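Local coordinates for CCHC-type domain-containing protein (Trypanosoma brucei brucei, PDB 7C45) that trims guide RNA as an RNase D-type ribonuclease, probably by 3'-5' exonucleolytic removal of nucleotides, and carries two zinc-bound CCHC modules, at residues Gly120-Gln125 with Arg217-Tyr222; Val126-Ile131 with Gly145-Ser150; Asn139-Met144 with Glu235-Pro240; Val223-Val228 with Arg245-Arg250. All blocks are in the same frame, centred on the assembly; numbering follows the deposited sequence.

Contact 1 of 4, residues Gly120-Gln125 with Arg217-Tyr222; sequences GVLDLQ and RLTAQY. With nucleotides of chain B.
At the edge of the exonuclease sheet, strand 121-123 runs across helix 212-226, and T219 is the residue through which the two are joined. The strand and the segment 217-222 cross nearly at right angles (98°), with their axes 7.0 Å apart, so a single turn of helix meets the strand. T219 presents both branches of its side chain to it. The backbone N of D123 donates to T219 OG1 at 3.1 Å, with an N-H...O angle of 157°; the same hydroxyl bonds to V215 O one turn earlier, so the helix backbone fixes its rotation. The methyl lies beside the hydroxyl: T219 CG2, anti to the backbone N (OG1 at chi1 -54°), abuts V121 CG1 at 3.4 Å, closer than carbons usually pack. The two side chains cross roughly perpendicular to each other. Next along the chain, D123 serves as N-cap of helix 124-136. Its OD1 takes a weak bond from Q125 N at 3.0 Å and also bonds to V126 N, while OD2 receives C103 N, which leaves the buried carboxylate amply satisfied. At the second residue of the helix, the extended chain of Q125 ends at the RNA, where NE2 donates to O2' of U8 of chain B at 2.8 Å; its OE1 is bonded to R141. The turn from strand to helix thus places Q125 at the RNA. An edge strand leading into a helix, with a later helix packed across it, is consistent with the RNase H-like 3'-5' exonuclease fold.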
# COMPACT_ATOMS: atom_id res chain seq x y z
N GLY A 120 3.49 4.39 14.57
CA GLY A 120 2.11 3.99 14.41
C GLY A 120 1.79 3.65 12.97
O GLY A 120 0.87 4.19 12.38
N VAL A 121 2.57 2.76 12.37
CA VAL A 121 2.51 2.50 10.94
C VAL A 121 1.86 1.14 10.73
O VAL A 121 2.08 0.21 11.50
CB VAL A 121 3.91 2.56 10.29
CG1 VAL A 121 3.84 2.21 8.80
CG2 VAL A 121 4.54 3.94 10.42
N LEU A 122 1.05 1.03 9.68
CA LEU A 122 0.45 -0.24 9.29
C LEU A 122 0.59 -0.38 7.79
O LEU A 122 0.07 0.46 7.05
CB LEU A 122 -1.03 -0.30 9.70
CG LEU A 122 -1.74 -1.60 9.33
CD1 LEU A 122 -1.10 -2.73 10.09
CD2 LEU A 122 -3.21 -1.47 9.76
N ASP A 123 1.27 -1.43 7.34
CA ASP A 123 1.55 -1.65 5.93
C ASP A 123 0.52 -2.64 5.40
O ASP A 123 0.53 -3.82 5.77
CB ASP A 123 2.98 -2.15 5.74
CG ASP A 123 3.37 -2.31 4.28
OD1 ASP A 123 2.52 -2.54 3.42
OD2 ASP A 123 4.58 -2.22 4.01
N LEU A 124 -0.39 -2.17 4.56
CA LEU A 124 -1.49 -3.03 4.14
C LEU A 124 -1.04 -4.11 3.16
O LEU A 124 -1.67 -5.17 3.08
CB LEU A 124 -2.61 -2.19 3.53
CG LEU A 124 -3.33 -1.25 4.51
CD1 LEU A 124 -4.52 -0.61 3.79
CD2 LEU A 124 -3.77 -1.96 5.81
N GLN A 125 0.03 -3.86 2.41
CA GLN A 125 0.58 -4.94 1.59
C GLN A 125 1.06 -6.08 2.48
O GLN A 125 0.76 -7.25 2.21
CB GLN A 125 1.74 -4.44 0.73
CG GLN A 125 2.23 -5.47 -0.28
CD GLN A 125 3.51 -5.04 -0.97
OE1 GLN A 125 4.51 -4.78 -0.33
NE2 GLN A 125 3.47 -4.95 -2.30
N ARG A 217 2.99 -4.58 14.64
CA ARG A 217 4.32 -4.89 15.16
C ARG A 217 5.26 -5.30 14.03
O ARG A 217 6.43 -4.88 13.99
CB ARG A 217 4.23 -5.98 16.23
CG ARG A 217 3.49 -5.54 17.49
CD ARG A 217 4.17 -4.35 18.14
NE ARG A 217 3.67 -3.08 17.61
CZ ARG A 217 4.40 -1.98 17.44
NH1 ARG A 217 3.83 -0.88 16.96
NH2 ARG A 217 5.69 -1.97 17.74
N LEU A 218 4.75 -6.08 13.09
CA LEU A 218 5.57 -6.48 11.95
C LEU A 218 5.94 -5.26 11.11
O LEU A 218 7.10 -5.09 10.71
CB LEU A 218 4.84 -7.53 11.13
CG LEU A 218 5.46 -7.99 9.81
CD1 LEU A 218 6.91 -8.51 10.00
CD2 LEU A 218 4.59 -9.07 9.19
N THR A 219 4.97 -4.38 10.87
CA THR A 219 5.30 -3.14 10.17
C THR A 219 6.32 -2.31 10.95
O THR A 219 7.21 -1.69 10.35
CB THR A 219 4.04 -2.33 9.92
OG1 THR A 219 3.06 -3.13 9.25
CG2 THR A 219 4.35 -1.13 9.07
N ALA A 220 6.19 -2.24 12.28
CA ALA A 220 7.16 -1.47 13.06
C ALA A 220 8.57 -2.01 12.86
O ALA A 220 9.53 -1.23 12.86
CB ALA A 220 6.82 -1.47 14.54
N GLN A 221 8.71 -3.32 12.70
CA GLN A 221 10.02 -3.90 12.42
C GLN A 221 10.56 -3.39 11.08
O GLN A 221 11.75 -3.13 10.95
CB GLN A 221 9.92 -5.42 12.41
CG GLN A 221 11.25 -6.15 12.20
CD GLN A 221 12.27 -5.77 13.25
OE1 GLN A 221 13.24 -5.06 12.96
NE2 GLN A 221 12.05 -6.21 14.49
N TYR A 222 9.69 -3.31 10.07
CA TYR A 222 10.11 -2.77 8.78
C TYR A 222 10.55 -1.31 8.90
O TYR A 222 11.53 -0.89 8.27
CB TYR A 222 8.99 -2.91 7.75
CG TYR A 222 9.02 -4.26 7.12
CD1 TYR A 222 9.96 -4.56 6.14
CD2 TYR A 222 8.13 -5.25 7.50
CE1 TYR A 222 10.03 -5.82 5.58
CE2 TYR A 222 8.19 -6.52 6.94
CZ TYR A 222 9.14 -6.80 5.98
OH TYR A 222 9.22 -8.06 5.41
P U B 8 5.32 -7.17 -8.85
OP1 U B 8 6.62 -7.40 -9.53
OP2 U B 8 4.42 -8.34 -8.66
O5' U B 8 5.66 -6.44 -7.49
C5' U B 8 4.86 -6.63 -6.34
C4' U B 8 5.35 -5.76 -5.22
O4' U B 8 6.72 -6.09 -4.91
C3' U B 8 5.38 -4.27 -5.49
O3' U B 8 4.10 -3.68 -5.31
C2' U B 8 6.41 -3.78 -4.48
O2' U B 8 5.85 -3.72 -3.17
C1' U B 8 7.41 -4.94 -4.50
N1 U B 8 8.52 -4.73 -5.47
C2 U B 8 9.57 -3.95 -5.07
O2 U B 8 9.58 -3.39 -3.99
N3 U B 8 10.58 -3.82 -6.00
C4 U B 8 10.60 -4.45 -7.24
O4 U B 8 11.57 -4.28 -7.99
C5 U B 8 9.48 -5.27 -7.55
C6 U B 8 8.49 -5.39 -6.67

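Contact 2 of 4, residues Val126-Ile131 with Gly145-Ser150; sequences VFFTAI and GYVLKS. With nucleotides of chain B.
F128 carries the meeting of helix 124-136 with helix 144-152, and V147 answers it from the other side. With CG anti to its backbone N (chi1 -172°), the phenyl ring projects from its own helix onto helix 144-152. Both methyls of V147 lie over the same face of that ring: CG2, toward F128 CD2, is 4.3 Å from the centroid and 25° off the normal, a CH-pi contact, and V147 CG1 lies toward F128 CD1 at 4.0 Å. The far end of the ring meets S150, whose OG approaches F128 CZ to 3.6 Å near the plane of the ring, thus at its edge. Y146 adds a smaller share. Its CE1 lies 4.0 Å from F128 CE2, and seen from the tyrosine the phenylalanine stands at the ring edge. That placement leaves a face of Y146 to the RNA: the base of U6 of chain B lies over it, with N3 3.4 Å above the centre of the ring, and R292 makes a cation-pi contact with the tyrosine as well. F128 is thus a second-shell residue, packed against the edge of a side chain that receives a base. In the fold, the two six-residue segments approach with axes 11.3 Å apart at 63°, a wide separation spanned by the phenyl ring; V126 and F127 turn to helix 212-226, and L148 packs on helix 182-202.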
# COMPACT_ATOMS: atom_id res chain seq x y z
N VAL A 126 1.79 -5.74 3.54
CA VAL A 126 2.23 -6.73 4.52
C VAL A 126 1.02 -7.43 5.15
O VAL A 126 1.03 -8.66 5.34
CB VAL A 126 3.13 -6.08 5.58
CG1 VAL A 126 3.49 -7.06 6.67
CG2 VAL A 126 4.42 -5.56 4.92
N PHE A 127 -0.02 -6.66 5.50
CA PHE A 127 -1.26 -7.25 6.02
C PHE A 127 -1.78 -8.34 5.09
O PHE A 127 -2.05 -9.47 5.51
CB PHE A 127 -2.32 -6.16 6.22
CG PHE A 127 -3.28 -6.41 7.39
CD1 PHE A 127 -3.82 -7.66 7.59
CD2 PHE A 127 -3.60 -5.40 8.26
CE1 PHE A 127 -4.71 -7.90 8.66
CE2 PHE A 127 -4.47 -5.61 9.35
CZ PHE A 127 -5.02 -6.87 9.54
N PHE A 128 -1.88 -8.02 3.80
CA PHE A 128 -2.38 -9.01 2.85
C PHE A 128 -1.45 -10.21 2.76
O PHE A 128 -1.92 -11.35 2.74
CB PHE A 128 -2.57 -8.38 1.47
CG PHE A 128 -3.27 -9.29 0.48
CD1 PHE A 128 -4.64 -9.44 0.51
CD2 PHE A 128 -2.55 -10.00 -0.46
CE1 PHE A 128 -5.29 -10.27 -0.39
CE2 PHE A 128 -3.18 -10.83 -1.37
CZ PHE A 128 -4.55 -10.96 -1.33
N THR A 129 -0.14 -9.97 2.73
CA THR A 129 0.79 -11.10 2.73
C THR A 129 0.63 -11.95 3.99
O THR A 129 0.64 -13.18 3.91
CB THR A 129 2.23 -10.61 2.58
OG1 THR A 129 2.35 -9.99 1.30
CG2 THR A 129 3.21 -11.78 2.66
N ALA A 130 0.46 -11.31 5.16
CA ALA A 130 0.36 -12.06 6.41
C ALA A 130 -0.85 -12.99 6.39
O ALA A 130 -0.80 -14.10 6.94
CB ALA A 130 0.27 -11.10 7.60
N ILE A 131 -1.92 -12.55 5.75
CA ILE A 131 -3.10 -13.39 5.59
C ILE A 131 -2.76 -14.60 4.73
O ILE A 131 -3.07 -15.74 5.09
CB ILE A 131 -4.25 -12.57 4.98
CG1 ILE A 131 -4.74 -11.53 6.01
CG2 ILE A 131 -5.41 -13.48 4.51
CD1 ILE A 131 -5.72 -10.52 5.45
N GLY A 145 -2.91 -3.58 -7.57
CA GLY A 145 -4.03 -4.02 -8.39
C GLY A 145 -4.60 -5.36 -7.95
O GLY A 145 -5.81 -5.52 -7.81
N TYR A 146 -3.70 -6.32 -7.71
CA TYR A 146 -4.10 -7.64 -7.23
C TYR A 146 -4.76 -7.57 -5.86
O TYR A 146 -5.76 -8.25 -5.60
CB TYR A 146 -2.87 -8.55 -7.19
CG TYR A 146 -3.20 -9.99 -6.83
CD1 TYR A 146 -3.32 -10.39 -5.52
CD2 TYR A 146 -3.38 -10.93 -7.82
CE1 TYR A 146 -3.63 -11.69 -5.20
CE2 TYR A 146 -3.67 -12.24 -7.52
CZ TYR A 146 -3.79 -12.62 -6.20
OH TYR A 146 -4.09 -13.92 -5.89
N VAL A 147 -4.18 -6.78 -4.95
CA VAL A 147 -4.78 -6.70 -3.62
C VAL A 147 -6.14 -6.04 -3.69
O VAL A 147 -7.08 -6.46 -3.02
CB VAL A 147 -3.85 -5.96 -2.65
CG1 VAL A 147 -4.54 -5.84 -1.29
CG2 VAL A 147 -2.56 -6.68 -2.54
N LEU A 148 -6.26 -4.98 -4.50
CA LEU A 148 -7.54 -4.31 -4.63
C LEU A 148 -8.63 -5.29 -5.09
O LEU A 148 -9.72 -5.33 -4.52
CB LEU A 148 -7.41 -3.13 -5.59
CG LEU A 148 -7.07 -1.80 -4.94
CD1 LEU A 148 -6.88 -0.77 -6.04
CD2 LEU A 148 -8.17 -1.39 -3.97
N LYS A 149 -8.31 -6.11 -6.10
CA LYS A 149 -9.29 -7.04 -6.65
C LYS A 149 -9.65 -8.13 -5.65
O LYS A 149 -10.83 -8.44 -5.44
CB LYS A 149 -8.73 -7.65 -7.94
CG LYS A 149 -9.64 -8.62 -8.67
CD LYS A 149 -9.18 -8.74 -10.12
CE LYS A 149 -9.23 -10.17 -10.65
NZ LYS A 149 -10.59 -10.74 -10.59
N SER A 150 -8.65 -8.71 -5.01
CA SER A 150 -8.91 -9.80 -4.08
C SER A 150 -9.62 -9.32 -2.82
O SER A 150 -10.47 -10.03 -2.28
CB SER A 150 -7.62 -10.52 -3.73
OG SER A 150 -7.83 -11.38 -2.64
P U B 6 0.36 -14.86 -13.10
OP1 U B 6 0.79 -14.44 -14.45
OP2 U B 6 1.28 -15.61 -12.23
O5' U B 6 -0.07 -13.57 -12.28
C5' U B 6 -1.03 -12.66 -12.78
C4' U B 6 -0.89 -11.32 -12.09
O4' U B 6 -1.33 -11.45 -10.72
C3' U B 6 0.52 -10.75 -12.03
O3' U B 6 0.43 -9.34 -12.05
C2' U B 6 1.00 -11.19 -10.65
O2' U B 6 2.02 -10.42 -10.08
C1' U B 6 -0.29 -11.07 -9.85
N1 U B 6 -0.33 -11.94 -8.67
C2 U B 6 -0.18 -11.33 -7.45
O2 U B 6 -0.00 -10.13 -7.31
N3 U B 6 -0.25 -12.17 -6.37
C4 U B 6 -0.43 -13.53 -6.41
O4 U B 6 -0.46 -14.15 -5.34
C5 U B 6 -0.57 -14.08 -7.72
C6 U B 6 -0.51 -13.30 -8.80

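Contact 3 of 4, residues Asn139-Met144 with Glu235-Pro240; sequences NRRSGM and EADATP. With nucleotides of chain B.
R141 and D237 tie the loop before helix 144-152 to the loop before helix 245-251 by a salt bridge, the tight part of this contact. R141 NH2 donates to D237 OD2 at 2.8 Å and 151°, meeting the oxygen on its syn side but tilted out of the carboxylate plane, whereas NE of R141 makes only a weak bond to the same D237 OD2 at 3.4 Å. Both bonds thus converge on one oxygen, and the guanidinium and carboxylate planes are turned 50° against each other. Further partners hold both groups: R141 also bonds to Q125 and to E242 O, while D237 is bridged to R104 and its OD1 bonds to the hydroxyl of Y222. Close by, R141 CD rests 3.4 Å from P240 O. The packing thins out beyond this, where A238 and T239 are exposed. On the RNA side, P240 CB reaches N3 of U8 of chain B at 3.3 Å. The neighbours of R141 grip other nucleotides. N3 of U6 of chain B donates to S142 OG at 2.7 Å and 165°, and the extended R140 lays its guanidinium over the face of that uracil away from Y146. M144 N then donates to OP1 of U9 of chain B at 3.3 Å. The result is a buried ion pair behind a loop that touches base and phosphate groups of the RNA, probably part of the strand's path in this RNase D-type enzyme.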
# COMPACT_ATOMS: atom_id res chain seq x y z
N ASN A 139 4.47 -16.08 1.15
CA ASN A 139 5.07 -14.83 1.60
C ASN A 139 5.25 -13.81 0.47
O ASN A 139 6.00 -12.85 0.63
CB ASN A 139 6.42 -15.08 2.28
CG ASN A 139 7.52 -15.43 1.30
OD1 ASN A 139 7.27 -16.04 0.26
ND2 ASN A 139 8.76 -15.04 1.63
N ARG A 140 4.56 -13.99 -0.64
CA ARG A 140 4.63 -13.06 -1.76
C ARG A 140 4.04 -11.69 -1.40
O ARG A 140 3.01 -11.59 -0.75
CB ARG A 140 3.86 -13.65 -2.93
CG ARG A 140 3.77 -12.82 -4.18
CD ARG A 140 3.08 -13.63 -5.25
NE ARG A 140 3.25 -13.06 -6.58
CZ ARG A 140 3.03 -13.73 -7.71
NH1 ARG A 140 3.20 -13.14 -8.88
NH2 ARG A 140 2.63 -15.00 -7.65
N ARG A 141 4.70 -10.64 -1.87
CA ARG A 141 4.13 -9.30 -1.88
C ARG A 141 3.37 -9.10 -3.19
O ARG A 141 3.97 -9.16 -4.27
CB ARG A 141 5.21 -8.22 -1.75
CG ARG A 141 5.91 -8.18 -0.41
CD ARG A 141 6.97 -7.06 -0.44
NE ARG A 141 7.73 -6.98 0.80
CZ ARG A 141 7.39 -6.18 1.81
NH1 ARG A 141 6.33 -5.38 1.72
NH2 ARG A 141 8.13 -6.17 2.90
N SER A 142 2.09 -8.83 -3.09
CA SER A 142 1.28 -8.59 -4.27
C SER A 142 1.15 -7.09 -4.51
O SER A 142 1.20 -6.28 -3.59
CB SER A 142 -0.10 -9.23 -4.13
OG SER A 142 0.06 -10.64 -4.12
N GLY A 143 1.01 -6.73 -5.78
CA GLY A 143 0.86 -5.35 -6.15
C GLY A 143 -0.53 -4.83 -5.80
O GLY A 143 -1.45 -5.57 -5.52
N MET A 144 -0.66 -3.50 -5.85
CA MET A 144 -1.90 -2.84 -5.47
C MET A 144 -3.09 -3.35 -6.28
O MET A 144 -4.19 -3.52 -5.73
CB MET A 144 -1.73 -1.33 -5.66
CG MET A 144 -2.96 -0.51 -5.45
SD MET A 144 -3.55 -0.51 -3.76
CE MET A 144 -2.46 0.73 -3.04
N GLU A 235 18.96 -5.47 2.53
CA GLU A 235 17.50 -5.52 2.55
C GLU A 235 16.98 -6.50 3.60
O GLU A 235 17.63 -7.49 3.93
CB GLU A 235 16.98 -5.91 1.18
CG GLU A 235 17.22 -4.86 0.12
CD GLU A 235 16.46 -3.57 0.41
OE1 GLU A 235 15.21 -3.62 0.47
OE2 GLU A 235 17.09 -2.51 0.53
N ALA A 236 15.78 -6.24 4.10
CA ALA A 236 15.19 -7.14 5.09
C ALA A 236 14.58 -8.36 4.43
O ALA A 236 14.43 -9.40 5.08
CB ALA A 236 14.11 -6.41 5.90
N ASP A 237 14.20 -8.25 3.17
CA ASP A 237 13.58 -9.33 2.43
C ASP A 237 14.56 -9.87 1.40
O ASP A 237 15.33 -9.12 0.81
CB ASP A 237 12.30 -8.83 1.75
CG ASP A 237 11.30 -8.26 2.76
OD1 ASP A 237 11.11 -8.86 3.84
OD2 ASP A 237 10.71 -7.21 2.45
N ALA A 238 14.53 -11.20 1.20
CA ALA A 238 15.55 -11.82 0.34
C ALA A 238 15.43 -11.38 -1.12
O ALA A 238 16.45 -11.37 -1.84
CB ALA A 238 15.46 -13.34 0.45
N THR A 239 14.23 -11.04 -1.57
CA THR A 239 13.94 -10.46 -2.87
C THR A 239 12.88 -9.41 -2.68
O THR A 239 12.07 -9.49 -1.74
CB THR A 239 13.45 -11.51 -3.89
OG1 THR A 239 12.23 -12.10 -3.43
CG2 THR A 239 14.47 -12.59 -4.12
N PRO A 240 12.78 -8.42 -3.57
CA PRO A 240 11.88 -7.29 -3.32
C PRO A 240 10.42 -7.68 -3.19
O PRO A 240 9.70 -7.05 -2.41
CB PRO A 240 12.11 -6.38 -4.53
CG PRO A 240 13.49 -6.73 -5.00
CD PRO A 240 13.64 -8.20 -4.76
P U B 6 0.36 -14.86 -13.10
OP1 U B 6 0.79 -14.44 -14.45
OP2 U B 6 1.28 -15.61 -12.23
O5' U B 6 -0.07 -13.57 -12.28
C5' U B 6 -1.03 -12.66 -12.78
C4' U B 6 -0.89 -11.32 -12.09
O4' U B 6 -1.33 -11.45 -10.72
C3' U B 6 0.52 -10.75 -12.03
O3' U B 6 0.43 -9.34 -12.05
C2' U B 6 1.00 -11.19 -10.65
O2' U B 6 2.02 -10.42 -10.08
C1' U B 6 -0.29 -11.07 -9.85
N1 U B 6 -0.33 -11.94 -8.67
C2 U B 6 -0.18 -11.33 -7.45
O2 U B 6 -0.00 -10.13 -7.31
N3 U B 6 -0.25 -12.17 -6.37
C4 U B 6 -0.43 -13.53 -6.41
O4 U B 6 -0.46 -14.15 -5.34
C5 U B 6 -0.57 -14.08 -7.72
C6 U B 6 -0.51 -13.30 -8.80
P U B 8 5.32 -7.17 -8.85
OP1 U B 8 6.62 -7.40 -9.53
OP2 U B 8 4.42 -8.34 -8.66
O5' U B 8 5.66 -6.44 -7.49
C5' U B 8 4.86 -6.63 -6.34
C4' U B 8 5.35 -5.76 -5.22
O4' U B 8 6.72 -6.09 -4.91
C3' U B 8 5.38 -4.27 -5.49
O3' U B 8 4.10 -3.68 -5.31
C2' U B 8 6.41 -3.78 -4.48
O2' U B 8 5.85 -3.72 -3.17
C1' U B 8 7.41 -4.94 -4.50
N1 U B 8 8.52 -4.73 -5.47
C2 U B 8 9.57 -3.95 -5.07
O2 U B 8 9.58 -3.39 -3.99
N3 U B 8 10.58 -3.82 -6.00
C4 U B 8 10.60 -4.45 -7.24
O4 U B 8 11.57 -4.28 -7.99
C5 U B 8 9.48 -5.27 -7.55
C6 U B 8 8.49 -5.39 -6.67
P U B 9 3.70 -2.36 -6.14
OP1 U B 9 2.29 -2.07 -5.76
OP2 U B 9 4.05 -2.62 -7.55
O5' U B 9 4.70 -1.26 -5.58
C5' U B 9 4.41 -0.50 -4.41
C4' U B 9 5.53 0.44 -4.01
O4' U B 9 6.80 -0.25 -3.92
C3' U B 9 5.83 1.62 -4.92
O3' U B 9 4.90 2.67 -4.78
C2' U B 9 7.25 2.01 -4.52
O2' U B 9 7.27 2.76 -3.31
C1' U B 9 7.85 0.64 -4.23
N1 U B 9 8.57 0.11 -5.41
C2 U B 9 9.83 0.64 -5.70
O2 U B 9 10.37 1.51 -5.06
N3 U B 9 10.45 0.11 -6.80
C4 U B 9 9.95 -0.88 -7.63
O4 U B 9 10.62 -1.25 -8.59
C5 U B 9 8.65 -1.37 -7.26
C6 U B 9 8.02 -0.87 -6.19

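Contact 4 of 4, residues Val223-Val228 with Arg245-Arg250; sequences VEHYAV and RAWLER
H225, near the end of helix 212-226, and W247 on helix 245-251 make a sparse aromatic contact in which one indole corner does the touching. W247 has CG anti to its carbonyl carbon, beside the backbone N, and a chi2 of only 4°, which sets CD1 almost eclipsed with CA and sends the six-membered ring away from its own helix, corner first. The corner atom, W247 CH2, comes within 4.1 Å of H225 CB. For its part, H225 swings CG anti to the backbone N (chi1 -167°), carrying the imidazole past the CH2 corner of the indole. Ring centroids end 5.9 Å apart with planes at 70°, an oblique pair. The histidine stands at the edge of the indole plane, so its CB meets the corner, and the two side chains run roughly perpendicular. W247 is held from other directions too: Y222 packs edge-to-face with it, and L218 and Q221 border it. On the histidine side, the Y226 hydroxyl is bonded to E235 and to the backbone N of A236. The helix ends here, A227 being the first residue to leave helical angles. This is a partly exposed contact at the end of one helix and the start of the next, joined by a connection without regular structure; the second helix leads toward the first zinc-binding CCHC module.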
# COMPACT_ATOMS: atom_id res chain seq x y z
N VAL A 223 9.82 -0.53 9.70
CA VAL A 223 10.22 0.87 9.87
C VAL A 223 11.55 0.96 10.60
O VAL A 223 12.40 1.79 10.27
CB VAL A 223 9.11 1.68 10.57
CG1 VAL A 223 9.56 3.13 10.80
CG2 VAL A 223 7.84 1.69 9.72
N GLU A 224 11.78 0.10 11.60
CA GLU A 224 13.07 0.09 12.27
C GLU A 224 14.19 -0.24 11.30
O GLU A 224 15.30 0.29 11.40
CB GLU A 224 13.07 -0.93 13.41
CG GLU A 224 12.26 -0.51 14.61
CD GLU A 224 12.85 0.71 15.30
OE1 GLU A 224 14.03 0.65 15.71
OE2 GLU A 224 12.12 1.72 15.42
N HIS A 225 13.93 -1.15 10.37
CA HIS A 225 14.96 -1.59 9.43
C HIS A 225 15.27 -0.51 8.40
O HIS A 225 16.44 -0.30 8.05
CB HIS A 225 14.50 -2.88 8.75
CG HIS A 225 15.58 -3.60 8.02
ND1 HIS A 225 16.02 -3.22 6.77
CD2 HIS A 225 16.31 -4.69 8.36
CE1 HIS A 225 16.97 -4.05 6.37
NE2 HIS A 225 17.17 -4.94 7.33
N TYR A 226 14.24 0.19 7.91
CA TYR A 226 14.38 1.05 6.74
C TYR A 226 14.52 2.53 7.08
O TYR A 226 14.94 3.30 6.22
CB TYR A 226 13.20 0.83 5.78
CG TYR A 226 13.41 -0.43 4.98
CD1 TYR A 226 12.98 -1.65 5.47
CD2 TYR A 226 14.12 -0.41 3.78
CE1 TYR A 226 13.22 -2.84 4.76
CE2 TYR A 226 14.37 -1.58 3.06
CZ TYR A 226 13.92 -2.80 3.56
OH TYR A 226 14.17 -3.97 2.86
N ALA A 227 14.20 2.93 8.31
CA ALA A 227 14.30 4.33 8.73
C ALA A 227 15.51 4.48 9.64
O ALA A 227 15.37 4.59 10.86
CB ALA A 227 13.02 4.78 9.42
N VAL A 228 16.69 4.53 9.04
CA VAL A 228 17.96 4.55 9.76
C VAL A 228 18.81 5.76 9.40
O VAL A 228 20.01 5.77 9.68
CB VAL A 228 18.77 3.26 9.55
CG1 VAL A 228 18.04 2.05 10.13
CG2 VAL A 228 19.09 3.07 8.06
N ARG A 245 10.35 -14.66 5.62
CA ARG A 245 9.61 -15.72 6.32
C ARG A 245 9.91 -15.74 7.81
O ARG A 245 9.01 -16.02 8.61
CB ARG A 245 9.93 -17.10 5.72
CG ARG A 245 9.50 -17.26 4.30
CD ARG A 245 9.52 -18.72 3.88
NE ARG A 245 9.08 -18.85 2.50
CZ ARG A 245 9.85 -18.57 1.46
NH1 ARG A 245 9.38 -18.70 0.23
NH2 ARG A 245 11.10 -18.17 1.64
N ALA A 246 11.15 -15.47 8.21
CA ALA A 246 11.45 -15.49 9.64
C ALA A 246 10.64 -14.43 10.38
O ALA A 246 10.15 -14.68 11.49
CB ALA A 246 12.95 -15.30 9.87
N TRP A 247 10.49 -13.24 9.80
CA TRP A 247 9.66 -12.23 10.46
C TRP A 247 8.19 -12.66 10.50
O TRP A 247 7.50 -12.41 11.49
CB TRP A 247 9.79 -10.88 9.77
CG TRP A 247 11.11 -10.24 10.02
CD1 TRP A 247 12.17 -10.76 10.71
CD2 TRP A 247 11.49 -8.92 9.63
NE1 TRP A 247 13.21 -9.86 10.73
CE2 TRP A 247 12.81 -8.73 10.09
CE3 TRP A 247 10.86 -7.91 8.93
CZ2 TRP A 247 13.50 -7.54 9.86
CZ3 TRP A 247 11.56 -6.74 8.70
CH2 TRP A 247 12.86 -6.57 9.15
N LEU A 248 7.70 -13.30 9.44
CA LEU A 248 6.33 -13.81 9.45
C LEU A 248 6.15 -14.84 10.57
O LEU A 248 5.18 -14.78 11.33
CB LEU A 248 5.99 -14.42 8.10
CG LEU A 248 5.70 -13.40 6.99
CD1 LEU A 248 5.69 -14.02 5.62
CD2 LEU A 248 4.38 -12.71 7.22
N GLU A 249 7.10 -15.78 10.67
CA GLU A 249 7.02 -16.77 11.74
C GLU A 249 6.98 -16.09 13.10
O GLU A 249 6.21 -16.51 13.98
CB GLU A 249 8.21 -17.74 11.66
CG GLU A 249 8.32 -18.54 10.36
CD GLU A 249 7.73 -19.95 10.46
OE1 GLU A 249 6.91 -20.19 11.37
OE2 GLU A 249 8.08 -20.80 9.61
N ARG A 250 7.76 -15.03 13.28
CA ARG A 250 7.86 -14.38 14.59
C ARG A 250 6.61 -13.57 14.92
O ARG A 250 6.05 -13.71 16.02
CB ARG A 250 9.09 -13.48 14.61
CG ARG A 250 9.17 -12.56 15.80
CD ARG A 250 10.47 -11.78 15.71
NE ARG A 250 10.62 -10.81 16.78
CZ ARG A 250 11.63 -9.96 16.86
NH1 ARG A 250 11.70 -9.10 17.87
NH2 ARG A 250 12.57 -9.96 15.93

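How the contacts relate
Read from the N terminus, contact 2 closes first, a short loop linking 126-131 to 145-150, and it lies wholly within the much longer loop of contact 1, which brings 217-222 back to the edge strand. Contact 3 crosses both: its first segment lies between the two halves of contact 2, and its second comes after contact 1 has closed. Contact 4 follows contacts 1 and 2 in series but crosses contact 3, whose 235-240 falls between its segments. The four interlock physically: L218 packs on V126, T129 bonds to R140 O, and A130 packs on L248. They tie exonuclease sheet, RNA-binding loop and C-terminal helices into one body.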